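Local coordinates for dTDP-4-dehydrorhamnose 3,5-epimerase (Elizabethkingia anophelis NUHP1, PDB 6C46), which probably catalyses the epimerisation of dTDP-4-dehydro-6-deoxyglucose at two sugar carbons, the third and the fifth, a step on the route to dTDP-L-rhamnose, at residues Asn144-Lys148 and Glu149-Ser153. Numbering follows the deposited sequence.
Sequences NFYNK and ESEGS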
loop_
_atom_site.group_PDB
_atom_site.type_symbol
_atom_site.label_atom_id
_atom_site.label_comp_id
_atom_site.label_asym_id
_atom_site.label_seq_id
_atom_site.Cartn_x
_atom_site.Cartn_y
_atom_site.Cartn_z
ATOM N N ASN A 144 6.920 11.023 6.053
ATOM C CA ASN A 144 6.744 12.072 7.045
ATOM C C ASN A 144 5.285 12.482 7.009
ATOM O O ASN A 144 4.575 12.219 6.033
ATOM C CB ASN A 144 7.676 13.265 6.753
ATOM C CG ASN A 144 8.062 14.049 7.988
ATOM O OD1 ASN A 144 7.455 13.927 9.064
ATOM N ND2 ASN A 144 9.074 14.903 7.831
ATOM N N PHE A 145 4.857 13.164 8.051
ATOM C CA PHE A 145 3.439 13.453 8.217
ATOM C C PHE A 145 3.050 14.760 7.526
ATOM O O PHE A 145 3.877 15.649 7.284
ATOM C CB PHE A 145 3.099 13.498 9.712
ATOM C CG PHE A 145 3.335 12.179 10.413
ATOM C CD1 PHE A 145 2.474 11.107 10.198
ATOM C CD2 PHE A 145 4.421 12.008 11.259
ATOM C CE1 PHE A 145 2.688 9.871 10.820
ATOM C CE2 PHE A 145 4.657 10.783 11.888
ATOM C CZ PHE A 145 3.775 9.713 11.669
ATOM N N TYR A 146 1.765 14.845 7.190
ATOM C CA TYR A 146 1.165 16.037 6.599
ATOM C C TYR A 146 1.359 17.275 7.471
ATOM O O TYR A 146 1.156 17.239 8.690
ATOM C CB TYR A 146 -0.338 15.794 6.393
ATOM C CG TYR A 146 -1.097 17.003 5.916
ATOM C CD1 TYR A 146 -1.040 17.392 4.583
ATOM C CD2 TYR A 146 -1.891 17.738 6.786
ATOM C CE1 TYR A 146 -1.759 18.506 4.125
ATOM C CE2 TYR A 146 -2.613 18.845 6.344
ATOM C CZ TYR A 146 -2.538 19.221 5.009
ATOM O OH TYR A 146 -3.242 20.316 4.560
ATOM N N ASN A 147 1.710 18.400 6.838
ATOM C CA ASN A 147 1.776 19.676 7.555
ATOM C C ASN A 147 1.453 20.798 6.572
ATOM O O ASN A 147 2.285 21.143 5.723
ATOM C CB ASN A 147 3.153 19.874 8.201
ATOM C CG ASN A 147 3.248 21.177 8.967
ATOM O OD1 ASN A 147 3.477 22.248 8.391
ATOM N ND2 ASN A 147 3.035 21.103 10.267
ATOM N N LYS A 148 0.265 21.389 6.711
ATOM C CA LYS A 148 -0.210 22.351 5.713
ATOM C C LYS A 148 0.676 23.585 5.649
ATOM O O LYS A 148 0.949 24.110 4.560
ATOM C CB LYS A 148 -1.658 22.763 6.001
ATOM C CG LYS A 148 -2.179 23.762 4.967
ATOM C CD LYS A 148 -3.690 23.947 4.984
ATOM C CE LYS A 148 -4.201 24.373 3.596
ATOM N NZ LYS A 148 -3.292 25.340 2.891
ATOM N N GLU A 149 1.079 24.100 6.804
ATOM C CA GLU A 149 1.842 25.339 6.822
ATOM C C GLU A 149 3.158 25.183 6.083
ATOM O O GLU A 149 3.673 26.157 5.519
ATOM C CB GLU A 149 2.092 25.777 8.263
ATOM C CG GLU A 149 2.840 27.085 8.389
ATOM C CD GLU A 149 3.172 27.435 9.831
ATOM O OE1 GLU A 149 2.745 26.694 10.749
ATOM O OE2 GLU A 149 3.864 28.454 10.044
ATOM N N SER A 150 3.705 23.968 6.050
ATOM C CA SER A 150 5.005 23.735 5.435
ATOM C C SER A 150 4.943 23.600 3.912
ATOM O O SER A 150 5.991 23.419 3.288
ATOM C CB SER A 150 5.637 22.458 6.009
ATOM O OG SER A 150 5.014 21.295 5.460
ATOM N N GLU A 151 3.762 23.664 3.297
ATOM C CA GLU A 151 3.654 23.296 1.890
ATOM C C GLU A 151 4.425 24.256 0.991
ATOM O O GLU A 151 4.425 25.468 1.199
ATOM C CB GLU A 151 2.181 23.227 1.483
ATOM C CG GLU A 151 1.520 21.983 2.064
ATOM C CD GLU A 151 0.027 21.836 1.697
ATOM O OE1 GLU A 151 -0.586 22.814 1.241
ATOM O OE2 GLU A 151 -0.524 20.733 1.880
ATOM N N GLY A 152 5.124 23.689 0.003
ATOM C CA GLY A 152 5.749 24.456 -1.050
ATOM C C GLY A 152 5.230 23.953 -2.388
ATOM O O GLY A 152 4.485 22.965 -2.450
ATOM N N SER A 153 5.629 24.639 -3.462
ATOM C CA SER A 153 5.105 24.266 -4.773
ATOM C C SER A 153 5.957 24.887 -5.865
ATOM O O SER A 153 6.642 25.887 -5.650
ATOM C CB SER A 153 3.651 24.711 -4.955
ATOM O OG SER A 153 3.574 26.119 -4.904
HETATM O O HOH W 1 -2.963 21.014 2.069
#
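E149 meets the loop before it through its CB, which lies 3.8 Å from OD1 of N147; its chain then runs out extended, as suits a charged residue on an exposed bend. S150, the buried residue of the turn, makes three of the four hydrogen bonds between 144-148 and 149-153. Its OG donates to the backbone O of N147 at 2.7 Å, and its N reaches the same oxygen at 3.2 Å in a bent bond, coming from above the carbonyl plane. Serine suits this place because its short hydroxyl can turn back on the chain: chi1 of 76° brings OG to N147 O, only 20° from the carbonyl plane. Asparagine suits position 147 because its short amide, with CG anti to the backbone N, reaches forward so that OD1 takes a weak bond from the N of S150 at 2.9 Å. E151 closes a second, consecutive turn, its N donating to K148 O at 3.1 Å, nearly straight at the hydrogen though from above the carbonyl plane. Its extended side chain carries OE2 to within 3.4 Å of CE1 of Y146, ring and carboxylate planes 81° apart. A water at the ring edge joins the two, hydrogen-bonded to Y146 OH and donating to E151 OE2. K148 NZ stands 4.1 Å from E151 OE1, beyond a salt bridge, where opposite charges attract only loosely. S150 and G152 also bond through their backbones to K73 and L71, which places 151-153 at the edge of the cupin sheet, beside strand 66-72. Y146 is predicted to stack on the thymidine ring of the substrate; the water link from its hydroxyl to a carboxylate, carried by the residue whose N closes the turn onto K148 O, may help to orient that ring.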